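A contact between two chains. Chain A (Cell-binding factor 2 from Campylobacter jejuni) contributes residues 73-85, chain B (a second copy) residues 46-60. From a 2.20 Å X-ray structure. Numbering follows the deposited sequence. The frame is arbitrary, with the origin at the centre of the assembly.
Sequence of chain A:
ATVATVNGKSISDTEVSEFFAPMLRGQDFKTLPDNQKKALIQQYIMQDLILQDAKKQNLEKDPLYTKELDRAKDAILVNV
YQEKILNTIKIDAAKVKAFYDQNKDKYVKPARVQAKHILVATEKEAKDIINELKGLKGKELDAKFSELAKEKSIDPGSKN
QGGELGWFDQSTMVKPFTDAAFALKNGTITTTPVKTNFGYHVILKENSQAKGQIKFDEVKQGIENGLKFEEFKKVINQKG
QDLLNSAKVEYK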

# COMPACT_ATOMS: atom_id res chain seq x y z
N LYS A 73 -6.25 -29.39 -10.18
CA LYS A 73 -7.07 -30.49 -9.67
C LYS A 73 -6.62 -30.93 -8.23
O LYS A 73 -7.44 -30.98 -7.30
CB LYS A 73 -6.98 -31.61 -10.71
CG LYS A 73 -7.37 -33.01 -10.29
CD LYS A 73 -7.93 -33.75 -11.51
CE LYS A 73 -7.22 -35.08 -11.75
NZ LYS A 73 -5.82 -34.86 -12.22
N ASP A 74 -5.30 -31.09 -8.03
CA ASP A 74 -4.73 -31.38 -6.71
C ASP A 74 -4.94 -30.22 -5.72
O ASP A 74 -5.45 -30.43 -4.62
CB ASP A 74 -3.22 -31.81 -6.81
CG ASP A 74 -3.06 -33.20 -7.43
OD1 ASP A 74 -4.10 -33.88 -7.63
OD2 ASP A 74 -1.94 -33.66 -7.73
N ALA A 75 -4.72 -28.99 -6.16
CA ALA A 75 -4.85 -27.88 -5.22
C ALA A 75 -6.28 -27.63 -4.79
O ALA A 75 -6.54 -27.24 -3.67
CB ALA A 75 -4.24 -26.58 -5.81
N ILE A 76 -7.24 -27.88 -5.69
CA ILE A 76 -8.62 -27.68 -5.31
C ILE A 76 -9.08 -28.76 -4.34
O ILE A 76 -9.82 -28.49 -3.41
CB ILE A 76 -9.58 -27.67 -6.54
CG1 ILE A 76 -9.29 -26.46 -7.43
CG2 ILE A 76 -11.00 -27.76 -6.05
CD1 ILE A 76 -9.83 -26.61 -8.94
N LEU A 77 -8.69 -30.01 -4.57
CA LEU A 77 -9.05 -31.10 -3.63
C LEU A 77 -8.48 -30.84 -2.19
O LEU A 77 -9.16 -31.07 -1.19
CB LEU A 77 -8.51 -32.44 -4.14
CG LEU A 77 -9.06 -33.69 -3.42
CD1 LEU A 77 -10.59 -33.68 -3.43
CD2 LEU A 77 -8.51 -35.01 -4.00
N VAL A 78 -7.22 -30.39 -2.11
CA VAL A 78 -6.59 -30.10 -0.84
C VAL A 78 -7.36 -28.98 -0.14
O VAL A 78 -7.62 -29.06 1.05
CB VAL A 78 -5.12 -29.72 -1.02
CG1 VAL A 78 -4.54 -29.05 0.26
CG2 VAL A 78 -4.30 -30.92 -1.38
N ASN A 79 -7.83 -28.01 -0.91
CA ASN A 79 -8.55 -26.88 -0.35
C ASN A 79 -9.93 -27.29 0.14
O ASN A 79 -10.39 -26.83 1.18
CB ASN A 79 -8.67 -25.79 -1.40
CG ASN A 79 -9.24 -24.51 -0.83
OD1 ASN A 79 -10.44 -24.27 -0.92
ND2 ASN A 79 -8.39 -23.73 -0.17
N VAL A 80 -10.61 -28.14 -0.62
CA VAL A 80 -11.90 -28.66 -0.18
C VAL A 80 -11.72 -29.47 1.12
O VAL A 80 -12.49 -29.32 2.04
CB VAL A 80 -12.55 -29.55 -1.28
CG1 VAL A 80 -13.81 -30.23 -0.74
CG2 VAL A 80 -12.86 -28.69 -2.60
N TYR A 81 -10.67 -30.27 1.20
CA TYR A 81 -10.33 -31.01 2.42
C TYR A 81 -10.17 -30.06 3.62
O TYR A 81 -10.77 -30.30 4.65
CB TYR A 81 -9.05 -31.80 2.20
CG TYR A 81 -8.68 -32.79 3.29
CD1 TYR A 81 -7.74 -32.46 4.28
CD2 TYR A 81 -9.24 -34.06 3.32
CE1 TYR A 81 -7.38 -33.40 5.27
CE2 TYR A 81 -8.89 -34.99 4.30
CZ TYR A 81 -7.93 -34.67 5.24
OH TYR A 81 -7.62 -35.59 6.21
N GLN A 82 -9.41 -28.97 3.47
CA GLN A 82 -9.12 -28.10 4.59
C GLN A 82 -10.32 -27.24 4.92
O GLN A 82 -10.58 -26.93 6.10
CB GLN A 82 -7.87 -27.26 4.31
CG GLN A 82 -6.69 -28.13 3.92
CD GLN A 82 -5.53 -27.32 3.42
OE1 GLN A 82 -5.71 -26.27 2.82
NE2 GLN A 82 -4.31 -27.79 3.70
N GLU A 83 -11.14 -27.00 3.90
CA GLU A 83 -12.44 -26.35 4.10
C GLU A 83 -13.47 -27.17 4.88
O GLU A 83 -14.17 -26.62 5.72
CB GLU A 83 -13.04 -25.92 2.76
CG GLU A 83 -12.64 -24.52 2.34
CD GLU A 83 -13.79 -23.52 2.48
OE1 GLU A 83 -13.71 -22.64 3.39
OE2 GLU A 83 -14.79 -23.64 1.71
N LYS A 84 -13.58 -28.48 4.63
CA LYS A 84 -14.39 -29.32 5.52
C LYS A 84 -13.88 -29.26 6.98
O LYS A 84 -14.67 -29.17 7.91
CB LYS A 84 -14.46 -30.77 5.05
CG LYS A 84 -14.87 -30.96 3.59
CD LYS A 84 -16.31 -30.58 3.40
CE LYS A 84 -16.84 -31.22 2.13
NZ LYS A 84 -18.30 -30.99 1.99
N ILE A 85 -12.56 -29.25 7.17
CA ILE A 85 -12.01 -29.07 8.51
C ILE A 85 -12.35 -27.71 9.11
O ILE A 85 -12.87 -27.63 10.20
CB ILE A 85 -10.51 -29.33 8.52
CG1 ILE A 85 -10.26 -30.79 8.18
CG2 ILE A 85 -9.91 -28.97 9.89
CD1 ILE A 85 -8.80 -31.13 7.95
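Chain B, residues 46-60: MQDLILQDAKKQNLE

Chain B reaches chain A as a helix that ends partway through the contact. Residues 46-56 are helical, Gln B57 is the first to leave helical phi/psi, Asn B58 takes positive phi and psi (53/37), and Leu B59 and Glu B60 begin a 3-10 segment. The turn is held by backbone bonds back into the helix, from Leu B59 N to Ala B54 O at 3.0 Å and from Asn B58 N to Lys B55 O at 2.7 Å. Chain A is helical throughout 73-85. The N-to-C directions of the two helices lie 71° apart, with a closest approach of 9.3 Å between their axes, so the helices meet over a short patch rather than running alongside one another. Two pairs mark the register: Val A78 CA lies 6.2 Å from Leu B51 CA, and Tyr A81 CA lies 6.0 Å from Ala B54 CA.

Tyr A81 covers the most surface. Its CA-to-CB bond points toward chain B, and with chi1 at t (-171°) its ring lies among Ile B50, Asp B53, Ala B54, Gln B57 and Leu B59. Ile B50 places CG2 over one face, 4.0 Å from the ring centroid and 3.5 Å from Tyr A81 CD1, a CH-pi contact. Leu B59 meets the ring at its edge, with CD2 3.8 Å from Tyr A81 CD2. Ala B54 CB also comes to 3.8 Å from Tyr A81 CD2; its small side chain goes with the close backbone approach here. The hydroxyl finds a partner on chain B: Tyr A81 OH donates to Asp B53 OD1 at 2.6 Å. The same carboxylate oxygen, Asp B53 OD1, receives a weak bond from Gln B57 NE2 at 2.9 Å, so one acceptor serves both the partner chain and its own.

Leu A77, one helical turn earlier, is the second anchor. It too points toward chain B, and its rotamer (t, p) sets it against both the helix and the segment that follows. Leu A77 CG packs on Ala B54 CB at 3.6 Å, Leu A77 CD2 on Leu B51 CD2 at 3.9 Å, and Leu A77 CD1 on Leu B59 CB at 3.8 Å. Ala B54 thus touches both anchors.

Leu B59 is the largest contributor on chain B, and it comes from beyond the helix. The chain turns after Lys B56, and the CA-to-CB bond of Leu B59 points toward chain A, where Leu B59 CG also reaches Val A80 CG1 at 4.2 Å.

Beside Leu A77, Val A78 CG2 sits 3.8 Å from Leu B51 CD2 and 4.1 Å from Ile B50 CG2. Nearer the start of the stretch, Asp A74 O lies 3.6 Å from Leu B51 CD2. A water donates to Asp A74 OD1 at 2.6 Å and accepts a weak bond from Lys B55 NZ at 3.5 Å. The rule to read here is economical: two large residues one turn apart, a small alanine facing them, a leucine from the segment after the helix, and a carboxylate for the tyrosine hydroxyl.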

# COMPACT_ATOMS: atom_id res chain seq x y z
N MET B 46 3.18 -34.83 2.68
CA MET B 46 2.02 -34.44 3.47
C MET B 46 0.86 -34.04 2.56
O MET B 46 -0.29 -34.48 2.76
CB MET B 46 2.39 -33.31 4.44
CG MET B 46 1.19 -32.58 5.08
SD MET B 46 0.51 -33.64 6.36
CE MET B 46 1.89 -33.53 7.51
N GLN B 47 1.16 -33.21 1.56
CA GLN B 47 0.20 -32.91 0.46
C GLN B 47 -0.31 -34.19 -0.20
O GLN B 47 -1.48 -34.41 -0.30
CB GLN B 47 0.87 -31.96 -0.58
CG GLN B 47 0.01 -31.58 -1.82
CD GLN B 47 0.21 -32.51 -3.04
OE1 GLN B 47 1.10 -33.38 -3.07
NE2 GLN B 47 -0.59 -32.29 -4.07
N ASP B 48 0.56 -35.15 -0.41
CA ASP B 48 0.14 -36.39 -1.06
C ASP B 48 -0.81 -37.22 -0.23
O ASP B 48 -1.79 -37.80 -0.74
CB ASP B 48 1.35 -37.20 -1.46
CG ASP B 48 0.98 -38.38 -2.34
OD1 ASP B 48 0.71 -38.16 -3.54
OD2 ASP B 48 0.93 -39.52 -1.82
N LEU B 49 -0.62 -37.15 1.08
CA LEU B 49 -1.39 -37.97 1.99
C LEU B 49 -2.71 -37.29 2.22
O LEU B 49 -3.69 -37.94 2.48
CB LEU B 49 -0.65 -38.16 3.33
CG LEU B 49 0.55 -39.12 3.23
CD1 LEU B 49 1.46 -39.09 4.49
CD2 LEU B 49 0.09 -40.56 2.95
N ILE B 50 -2.74 -35.96 2.16
CA ILE B 50 -4.02 -35.27 2.30
C ILE B 50 -4.89 -35.60 1.05
O ILE B 50 -6.09 -35.85 1.16
CB ILE B 50 -3.81 -33.77 2.40
CG1 ILE B 50 -3.32 -33.40 3.80
CG2 ILE B 50 -5.11 -33.07 2.04
CD1 ILE B 50 -2.64 -32.07 3.90
N LEU B 51 -4.26 -35.68 -0.12
CA LEU B 51 -4.99 -36.08 -1.36
C LEU B 51 -5.60 -37.48 -1.23
O LEU B 51 -6.76 -37.68 -1.53
CB LEU B 51 -4.04 -36.05 -2.58
CG LEU B 51 -3.63 -34.68 -3.15
CD1 LEU B 51 -2.58 -34.84 -4.23
CD2 LEU B 51 -4.83 -33.83 -3.69
N GLN B 52 -4.79 -38.44 -0.76
CA GLN B 52 -5.28 -39.80 -0.52
C GLN B 52 -6.39 -39.84 0.50
O GLN B 52 -7.37 -40.56 0.33
CB GLN B 52 -4.13 -40.70 -0.06
CG GLN B 52 -3.00 -40.83 -1.08
CD GLN B 52 -1.97 -41.88 -0.67
OE1 GLN B 52 -0.74 -41.69 -0.77
NE2 GLN B 52 -2.48 -43.00 -0.20
N ASP B 53 -6.27 -39.05 1.55
CA ASP B 53 -7.35 -39.02 2.51
C ASP B 53 -8.64 -38.39 1.97
O ASP B 53 -9.76 -38.87 2.26
CB ASP B 53 -6.91 -38.39 3.83
CG ASP B 53 -7.76 -38.87 4.99
OD1 ASP B 53 -8.29 -38.02 5.73
OD2 ASP B 53 -8.01 -40.08 5.07
N ALA B 54 -8.49 -37.33 1.18
CA ALA B 54 -9.63 -36.66 0.56
C ALA B 54 -10.41 -37.62 -0.35
O ALA B 54 -11.64 -37.65 -0.35
CB ALA B 54 -9.13 -35.43 -0.23
N LYS B 55 -9.69 -38.42 -1.13
CA LYS B 55 -10.32 -39.41 -2.00
C LYS B 55 -11.02 -40.50 -1.19
O LYS B 55 -12.13 -40.89 -1.50
CB LYS B 55 -9.29 -40.03 -2.94
CG LYS B 55 -9.11 -39.24 -4.24
CD LYS B 55 -7.74 -39.47 -4.88
CE LYS B 55 -7.15 -38.14 -5.32
NZ LYS B 55 -6.03 -38.26 -6.29
N LYS B 56 -10.37 -40.95 -0.12
CA LYS B 56 -10.96 -41.88 0.84
C LYS B 56 -12.27 -41.33 1.41
O LYS B 56 -13.19 -42.08 1.72
CB LYS B 56 -9.95 -42.09 1.97
CG LYS B 56 -9.79 -43.50 2.45
CD LYS B 56 -8.35 -43.76 2.92
CE LYS B 56 -8.32 -44.59 4.19
NZ LYS B 56 -6.93 -44.75 4.72
N GLN B 57 -12.36 -40.02 1.56
CA GLN B 57 -13.59 -39.41 2.04
C GLN B 57 -14.48 -39.02 0.86
O GLN B 57 -15.43 -38.27 1.06
CB GLN B 57 -13.29 -38.20 2.92
CG GLN B 57 -12.58 -38.56 4.24
CD GLN B 57 -12.29 -37.36 5.11
OE1 GLN B 57 -13.07 -36.41 5.17
NE2 GLN B 57 -11.13 -37.38 5.77
N ASN B 58 -14.15 -39.50 -0.34
CA ASN B 58 -14.92 -39.19 -1.57
C ASN B 58 -15.18 -37.71 -1.91
O ASN B 58 -16.24 -37.35 -2.47
CB ASN B 58 -16.23 -40.00 -1.62
CG ASN B 58 -16.01 -41.44 -2.09
OD1 ASN B 58 -15.67 -41.67 -3.25
ND2 ASN B 58 -16.06 -42.39 -1.16
N LEU B 59 -14.19 -36.85 -1.63
CA LEU B 59 -14.37 -35.41 -1.79
C LEU B 59 -14.34 -34.97 -3.26
O LEU B 59 -14.87 -33.92 -3.61
CB LEU B 59 -13.32 -34.65 -0.99
CG LEU B 59 -13.69 -34.25 0.44
CD1 LEU B 59 -14.58 -35.23 1.12
CD2 LEU B 59 -12.46 -33.96 1.26
N GLU B 60 -13.80 -35.81 -4.14
CA GLU B 60 -13.94 -35.58 -5.58
C GLU B 60 -15.39 -35.58 -6.14
O GLU B 60 -15.61 -35.08 -7.25
CB GLU B 60 -13.13 -36.59 -6.37
CG GLU B 60 -11.66 -36.44 -6.22
CD GLU B 60 -10.91 -37.60 -6.83
OE1 GLU B 60 -11.29 -38.74 -6.54
OE2 GLU B 60 -9.96 -37.36 -7.59
O HOH W 1 -6.43 -34.94 -7.32